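Local structure of protein YrdA (Escherichia coli, 3TIO) at the interface of chains A and B. The protein binds zinc and is a homologue of gamma-class carbonic anhydrase, probably working as a trimer with metal sites at the subunit interfaces. Residues are numbered along the deposited sequence; one frame, centred on the assembly and turned at random. Chains: chain A/B, Protein YrdA.

Contact 1: the interface of chains A and B. Residues chain A 39, 60-61, 90, 167, 170; chain B 45, 66, 69, 95.
The guanidinium of B:Arg45 lies between two rings. A:Trp39 covers one face, its CE3 3.6 Å from B:Arg45 CZ with the planes 27° apart, while NE2 of B:His66 sits off-centre over the other. The edge of the B:Arg45 guanidinium does the bonding: B:Arg45 NH2 reaches A:Asp61 OD1 at 2.7 Å and B:Arg45 NE reaches OD2 of A:Asp61 at 3.0 Å, a side-on salt bridge using the syn lone pair of each oxygen. B:Arg45 NH2 also donates, in the guanidinium plane, to the phenol OH of A:Tyr167 at 3.1 Å. With CG anti to the backbone N (chi1 -175°) and bends at chi2 and chi3, the arginine brings this edge across the interface. An alanine here would probably leave the A:Asp61 carboxylate without its charged mate and open a gap between A:Trp39 and B:His66.

A:Trp170 turns its CE3 edge onto one face of the A:Tyr167 ring, over its centre, and B:His69 CE1 lies at the tyrosine's edge, 3.6 Å from A:Tyr167 CE1, the rings standing 78° apart. A:His90 carries A:Gln60 OE1 over one face and points NE2 to within 3.2 Å of B:His66 ND1. That A:His90 nitrogen also faces NE2 of B:His69 and B:His95, so A:His90 probably completes the zinc site formed by these three histidines.

Chain B supplies strands 43-46, 64-66 and 93-95 of its left-handed beta-helix; chain A brings beta-helix loops and the C-terminal helix 154-176.

Contact 2: the interface of chains A and B. Residues chain A 90-91, 107-108; chain B 62-64, 91-93, 110.
A:Lys91 reaches across to B:Gly62 in the polar part of this contact, its side-chain amine NZ donating to the backbone carbonyl O of B:Gly62 at 2.6 Å. The donor lies almost in line with the carbonyl bond (172° at O). The chain is straight through CD and turns at chi4 (-65°), which directs NZ to that oxygen. B:Lys91 NZ lies 4.8 Å from A:Lys91 NZ, near enough for the like charges to be likely to repel, and the carbonyl may partly offset this. Within chain B, B:Val92 N hydrogen-bonds to B:Ser63 OG, tying together the two neighbouring turns that border the lysine.

The aliphatic part of A:Lys91 is held by packing. It runs antiparallel to the side chains of B:Met64 and B:Met93, with A:Lys91 CE 3.6 Å from B:Met64 CB and A:Lys91 CD 3.9 Å from B:Met93 SD.

Methionine side chains carry much of the other packing. B:Met64 SD rests over one face of the A:His90 ring, toward its rim and 3.6 Å from A:His90 ND1, while B:Met93 crosses that residue at about a right angle, its SD 3.5 Å from A:His90 CB. A:Met107 SD then abuts B:Met93 CG. Separately, B:Ile110 CD1 touches the CA of A:Gly108.

The site is a largely apolar seam between beta-helix turns that helps hold the subunits together and probably steadies A:His90 beside the zinc site.

Contact 1: the interface of chains A and B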
# COMPACT_ATOMS: atom_id res chain seq x y z
N TRP A 39 -11.90 3.62 7.13
CA TRP A 39 -11.21 4.87 6.84
C TRP A 39 -10.81 5.06 5.37
O TRP A 39 -11.06 4.20 4.53
CB TRP A 39 -10.04 4.99 7.82
CG TRP A 39 -10.57 5.04 9.24
CD1 TRP A 39 -11.02 3.98 9.99
CD2 TRP A 39 -10.85 6.22 10.00
NE1 TRP A 39 -11.57 4.44 11.16
CE2 TRP A 39 -11.48 5.80 11.20
CE3 TRP A 39 -10.64 7.58 9.79
CZ2 TRP A 39 -11.90 6.71 12.18
CZ3 TRP A 39 -11.05 8.49 10.76
CH2 TRP A 39 -11.68 8.05 11.94
N GLN A 60 -8.32 0.76 9.24
CA GLN A 60 -7.62 2.00 8.96
C GLN A 60 -7.15 2.27 7.53
O GLN A 60 -7.08 1.36 6.70
CB GLN A 60 -6.47 2.15 9.95
CG GLN A 60 -6.99 2.33 11.38
CD GLN A 60 -5.90 2.42 12.41
OE1 GLN A 60 -5.00 3.25 12.30
NE2 GLN A 60 -5.96 1.57 13.43
N ASP A 61 -6.86 3.54 7.27
CA ASP A 61 -6.46 4.07 5.97
C ASP A 61 -5.53 3.20 5.13
O ASP A 61 -4.49 2.76 5.61
CB ASP A 61 -5.78 5.44 6.12
CG ASP A 61 -6.39 6.29 7.22
OD1 ASP A 61 -6.38 5.84 8.38
OD2 ASP A 61 -6.85 7.41 6.91
N HIS A 90 -3.19 1.01 9.68
CA HIS A 90 -3.08 1.58 8.34
C HIS A 90 -2.35 0.64 7.40
O HIS A 90 -1.42 -0.06 7.81
CB HIS A 90 -2.28 2.88 8.36
CG HIS A 90 -2.75 3.89 9.35
ND1 HIS A 90 -3.91 4.61 9.20
CD2 HIS A 90 -2.18 4.33 10.50
CE1 HIS A 90 -4.04 5.46 10.20
NE2 HIS A 90 -3.00 5.31 11.00
N TYR A 167 -11.17 4.51 18.50
CA TYR A 167 -11.54 4.60 17.10
C TYR A 167 -13.05 4.65 16.87
O TYR A 167 -13.51 5.13 15.83
CB TYR A 167 -10.90 3.47 16.28
CG TYR A 167 -9.74 3.97 15.45
CD1 TYR A 167 -8.42 3.77 15.84
CD2 TYR A 167 -9.97 4.70 14.28
CE1 TYR A 167 -7.35 4.28 15.09
CE2 TYR A 167 -8.92 5.21 13.52
CZ TYR A 167 -7.61 5.00 13.93
OH TYR A 167 -6.58 5.52 13.18
N TRP A 170 -13.60 8.32 17.43
CA TRP A 170 -13.13 9.09 16.28
C TRP A 170 -14.07 8.90 15.09
O TRP A 170 -14.33 9.85 14.34
CB TRP A 170 -11.70 8.69 15.92
CG TRP A 170 -10.70 9.11 16.97
CD1 TRP A 170 -10.75 10.25 17.73
CD2 TRP A 170 -9.49 8.44 17.34
NE1 TRP A 170 -9.66 10.32 18.55
CE2 TRP A 170 -8.86 9.22 18.33
CE3 TRP A 170 -8.87 7.25 16.92
CZ2 TRP A 170 -7.65 8.85 18.92
CZ3 TRP A 170 -7.66 6.89 17.51
CH2 TRP A 170 -7.06 7.69 18.50
N ARG B 45 -3.70 12.57 7.02
CA ARG B 45 -4.71 12.83 8.04
C ARG B 45 -4.11 13.51 9.27
O ARG B 45 -3.34 12.91 10.02
CB ARG B 45 -5.39 11.50 8.39
CG ARG B 45 -6.56 11.59 9.38
CD ARG B 45 -7.63 10.51 9.11
NE ARG B 45 -7.22 9.13 9.37
CZ ARG B 45 -7.23 8.54 10.56
NH1 ARG B 45 -7.63 9.20 11.64
NH2 ARG B 45 -6.88 7.26 10.67
N HIS B 66 0.02 9.90 8.87
CA HIS B 66 -0.85 10.14 10.02
C HIS B 66 0.00 10.53 11.23
O HIS B 66 1.23 10.59 11.15
CB HIS B 66 -1.68 8.90 10.36
CG HIS B 66 -2.86 9.19 11.24
ND1 HIS B 66 -3.34 8.29 12.17
CD2 HIS B 66 -3.65 10.28 11.34
CE1 HIS B 66 -4.38 8.82 12.80
NE2 HIS B 66 -4.59 10.03 12.31
N HIS B 69 -1.42 8.06 17.68
CA HIS B 69 -2.73 7.88 18.29
C HIS B 69 -2.68 8.21 19.78
O HIS B 69 -2.09 7.46 20.56
CB HIS B 69 -3.21 6.44 18.11
CG HIS B 69 -3.39 6.04 16.68
ND1 HIS B 69 -3.65 4.74 16.30
CD2 HIS B 69 -3.36 6.77 15.54
CE1 HIS B 69 -3.76 4.69 14.98
NE2 HIS B 69 -3.59 5.90 14.50
N HIS B 95 4.25 7.78 10.31
CA HIS B 95 3.37 7.86 11.46
C HIS B 95 3.95 8.58 12.67
O HIS B 95 4.75 8.00 13.42
CB HIS B 95 2.93 6.45 11.84
CG HIS B 95 1.59 6.39 12.49
ND1 HIS B 95 1.41 6.49 13.85
CD2 HIS B 95 0.35 6.28 11.95
CE1 HIS B 95 0.12 6.44 14.13
NE2 HIS B 95 -0.54 6.32 12.99

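Contact 2: the interface of chains A and B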
# COMPACT_ATOMS: atom_id res chain seq x y z
N HIS A 90 -3.19 1.01 9.68
CA HIS A 90 -3.08 1.58 8.34
C HIS A 90 -2.35 0.64 7.40
O HIS A 90 -1.42 -0.06 7.81
CB HIS A 90 -2.28 2.88 8.36
CG HIS A 90 -2.75 3.89 9.35
ND1 HIS A 90 -3.91 4.61 9.20
CD2 HIS A 90 -2.18 4.33 10.50
CE1 HIS A 90 -4.04 5.46 10.20
NE2 HIS A 90 -3.00 5.31 11.00
N LYS A 91 -2.77 0.64 6.14
CA LYS A 91 -2.12 -0.16 5.10
C LYS A 91 -2.01 -1.65 5.35
O LYS A 91 -1.12 -2.31 4.81
CB LYS A 91 -0.71 0.39 4.83
CG LYS A 91 -0.66 1.69 4.06
CD LYS A 91 0.79 2.09 3.82
CE LYS A 91 0.90 3.22 2.81
NZ LYS A 91 0.45 2.79 1.46
N MET A 107 0.25 -1.56 11.69
CA MET A 107 0.23 -0.98 10.36
C MET A 107 1.24 -1.61 9.41
O MET A 107 2.35 -1.96 9.81
CB MET A 107 0.43 0.54 10.43
CG MET A 107 1.78 1.01 10.96
SD MET A 107 1.81 2.80 11.21
CE MET A 107 1.41 2.91 12.95
N GLY A 108 0.83 -1.77 8.16
CA GLY A 108 1.70 -2.34 7.15
C GLY A 108 1.85 -3.85 7.18
O GLY A 108 2.62 -4.41 6.39
N GLY B 62 0.42 6.66 -3.34
CA GLY B 62 0.10 5.61 -2.38
C GLY B 62 0.61 5.75 -0.96
O GLY B 62 0.44 4.82 -0.17
N SER B 63 1.22 6.87 -0.63
CA SER B 63 1.72 7.08 0.72
C SER B 63 0.57 7.32 1.70
O SER B 63 -0.52 7.74 1.30
CB SER B 63 2.70 8.26 0.77
OG SER B 63 3.90 7.95 0.08
N MET B 64 0.82 7.06 2.97
CA MET B 64 -0.19 7.25 4.01
C MET B 64 0.51 7.95 5.15
O MET B 64 1.47 7.42 5.73
CB MET B 64 -0.75 5.90 4.47
CG MET B 64 -2.14 5.95 5.13
SD MET B 64 -2.20 6.66 6.80
CE MET B 64 -3.27 8.07 6.55
N LYS B 91 4.15 4.63 -1.75
CA LYS B 91 3.68 3.71 -0.72
C LYS B 91 4.36 3.80 0.64
O LYS B 91 4.40 2.81 1.37
CB LYS B 91 3.78 2.27 -1.22
CG LYS B 91 2.74 1.87 -2.24
CD LYS B 91 2.83 0.38 -2.54
CE LYS B 91 1.62 -0.11 -3.30
NZ LYS B 91 0.37 0.10 -2.53
N VAL B 92 4.90 4.96 0.98
CA VAL B 92 5.55 5.10 2.28
C VAL B 92 4.51 5.37 3.37
O VAL B 92 3.53 6.09 3.15
CB VAL B 92 6.59 6.23 2.25
CG1 VAL B 92 6.99 6.63 3.66
CG2 VAL B 92 7.83 5.76 1.48
N MET B 93 4.74 4.77 4.53
CA MET B 93 3.87 4.91 5.69
C MET B 93 4.63 5.76 6.71
O MET B 93 5.66 5.32 7.22
CB MET B 93 3.57 3.53 6.27
CG MET B 93 2.76 3.51 7.57
SD MET B 93 0.99 3.75 7.34
CE MET B 93 0.72 5.20 8.37
N ILE B 110 8.31 2.08 6.20
CA ILE B 110 7.42 2.38 7.32
C ILE B 110 8.23 3.09 8.41
O ILE B 110 9.20 2.53 8.92
CB ILE B 110 6.82 1.08 7.92
CG1 ILE B 110 5.96 0.37 6.88
CG2 ILE B 110 6.00 1.42 9.17
CD1 ILE B 110 5.48 -1.01 7.32

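The C-alpha centres of contact 1 and contact 2 are about 11 Å apart, and A:His90 belongs to both. Chain B contributes the same strands at each: 64-66 holds B:Met64 and B:His66, and 93-95 holds B:Met93 and B:His95, so packing and metal-site residues come from the same short elements. Contact 1 is polar and aromatic, whereas contact 2 is mainly apolar. Movement between the subunits would therefore probably affect both together, in keeping with the allosteric switch proposed for this protein. With three copies in the assembly, equivalent pairs of contacts probably recur around the trimer.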